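Long-range contact in 3-deoxy-d-manno-octulosonic-acid transferase (Acinetobacter baumannii, PDB 4BFC), which probably transfers Kdo from CMP-Kdo to the lipid A precursor in lipopolysaccharide synthesis, here as its C-terminal CMP-Kdo binding domain: residues T157-Y163 with V179-Q183. Sequence-based numbering, arbitrary orientation.
Sequences TVVGPRY and VLIAQ
Three backbone hydrogen bonds join Thr-157 and Val-159 to Leu-180 and Ala-182. Leu-180 N donates to Thr-157 O at 3.0 Å, nearly straight at 169°. Val-159 N reaches Leu-180 O at 2.9 Å, and Ala-182 N donates to Val-159 O at 2.8 Å. Past the strands, one water takes a hydrogen bond from Arg-162 NH2 and gives one to Gln-183 O. Arg-162 NH2 also bonds Leu-138 O. Ala-182 O is buried without a hydrogen-bond partner; Pro-161 CD lies 3.2 Å from it, and Gly-160 CA makes a CH...O contact with it.

On one sheet face, Val-158 CG1 is anti to its N (chi1 -177°) and meets Ala-182 CB at 3.7 Å. Val-158 CG2 lies against Leu-180 CB, and helix 185-197 packs over this face. On the other, the Ile-181 CD1 methyl presses on Val-159 CG2 at 3.3 Å, a tight carbon pair. That methyl also approaches Tyr-163 CE2 obliquely, while Tyr-163 OH bonds Asp-171 of helix 167-175. Parallel strands 157-159 and 180-181, linked by helix 167-175, form a beta-alpha-beta unit at the sheet edge of a Rossmann-like domain, consistent with the C-terminal half of a GT-B glycosyltransferase.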
# COMPACT_ATOMS: atom_id res chain seq x y z
N THR A 157 -18.53 -15.87 -5.23
CA THR A 157 -17.74 -14.61 -5.15
C THR A 157 -18.23 -13.53 -6.12
O THR A 157 -18.44 -13.80 -7.32
CB THR A 157 -16.24 -14.89 -5.37
OG1 THR A 157 -15.81 -15.82 -4.36
CG2 THR A 157 -15.34 -13.57 -5.27
N VAL A 158 -18.45 -12.35 -5.61
CA VAL A 158 -18.80 -11.18 -6.41
C VAL A 158 -17.65 -10.18 -6.40
O VAL A 158 -17.03 -9.99 -5.36
CB VAL A 158 -20.08 -10.50 -5.86
CG1 VAL A 158 -20.52 -9.30 -6.71
CG2 VAL A 158 -21.23 -11.52 -5.61
N VAL A 159 -17.33 -9.59 -7.55
CA VAL A 159 -16.45 -8.44 -7.63
C VAL A 159 -17.11 -7.30 -8.37
O VAL A 159 -18.05 -7.52 -9.15
CB VAL A 159 -15.04 -8.77 -8.25
CG1 VAL A 159 -14.32 -9.81 -7.38
CG2 VAL A 159 -15.16 -9.23 -9.70
N GLY A 160 -16.68 -6.06 -8.10
CA GLY A 160 -17.03 -4.90 -8.87
C GLY A 160 -16.30 -4.90 -10.20
O GLY A 160 -15.50 -5.78 -10.47
N PRO A 161 -16.55 -3.85 -11.02
CA PRO A 161 -16.05 -3.85 -12.41
C PRO A 161 -14.58 -3.46 -12.50
O PRO A 161 -13.91 -3.80 -13.52
CB PRO A 161 -16.92 -2.80 -13.10
CG PRO A 161 -17.75 -2.16 -12.07
CD PRO A 161 -17.45 -2.74 -10.72
N ARG A 162 -14.08 -2.80 -11.44
CA ARG A 162 -12.65 -2.33 -11.45
C ARG A 162 -11.69 -3.35 -10.80
O ARG A 162 -11.30 -3.23 -9.63
CB ARG A 162 -12.55 -0.92 -10.94
CG ARG A 162 -13.16 0.08 -11.96
CD ARG A 162 -13.56 1.36 -11.26
NE ARG A 162 -14.69 1.29 -10.30
CZ ARG A 162 -15.98 1.31 -10.64
NH1 ARG A 162 -16.29 1.36 -11.94
NH2 ARG A 162 -16.98 1.23 -9.71
N TYR A 163 -11.36 -4.38 -11.58
CA TYR A 163 -10.57 -5.53 -11.11
C TYR A 163 -9.26 -5.71 -11.87
O TYR A 163 -8.72 -6.76 -11.89
CB TYR A 163 -11.42 -6.82 -11.11
CG TYR A 163 -11.97 -7.20 -12.47
CD1 TYR A 163 -11.19 -7.88 -13.40
CD2 TYR A 163 -13.30 -6.86 -12.82
CE1 TYR A 163 -11.71 -8.22 -14.64
CE2 TYR A 163 -13.82 -7.20 -14.07
CZ TYR A 163 -13.02 -7.90 -14.94
OH TYR A 163 -13.50 -8.25 -16.17
N VAL A 179 -17.59 -16.62 -11.58
CA VAL A 179 -17.49 -15.42 -10.72
C VAL A 179 -18.57 -14.43 -11.16
O VAL A 179 -18.91 -14.33 -12.37
CB VAL A 179 -16.10 -14.76 -10.81
CG1 VAL A 179 -15.87 -14.07 -12.16
CG2 VAL A 179 -15.92 -13.74 -9.65
N LEU A 180 -19.15 -13.73 -10.21
CA LEU A 180 -20.20 -12.79 -10.48
C LEU A 180 -19.70 -11.36 -10.48
O LEU A 180 -19.03 -10.87 -9.55
CB LEU A 180 -21.38 -12.97 -9.49
CG LEU A 180 -21.91 -14.43 -9.56
CD1 LEU A 180 -22.63 -14.78 -8.27
CD2 LEU A 180 -22.85 -14.59 -10.71
N ILE A 181 -20.00 -10.65 -11.56
CA ILE A 181 -19.63 -9.26 -11.64
C ILE A 181 -20.78 -8.28 -11.33
O ILE A 181 -21.87 -8.27 -11.98
CB ILE A 181 -18.99 -8.94 -13.03
CG1 ILE A 181 -17.94 -10.00 -13.36
CG2 ILE A 181 -18.49 -7.52 -13.06
CD1 ILE A 181 -16.64 -9.86 -12.55
N ALA A 182 -20.60 -7.50 -10.27
CA ALA A 182 -21.51 -6.41 -9.93
C ALA A 182 -21.16 -5.05 -10.50
O ALA A 182 -20.05 -4.55 -10.36
CB ALA A 182 -21.72 -6.28 -8.42
N GLN A 183 -22.13 -4.34 -11.04
CA GLN A 183 -21.85 -2.96 -11.48
C GLN A 183 -21.86 -1.90 -10.38
O GLN A 183 -21.18 -0.85 -10.51
CB GLN A 183 -22.81 -2.55 -12.69
CG GLN A 183 -22.63 -3.45 -13.92
CD GLN A 183 -21.21 -3.43 -14.46
OE1 GLN A 183 -20.62 -4.48 -14.72
NE2 GLN A 183 -20.65 -2.25 -14.60
O HOH W 1 -19.81 1.49 -9.95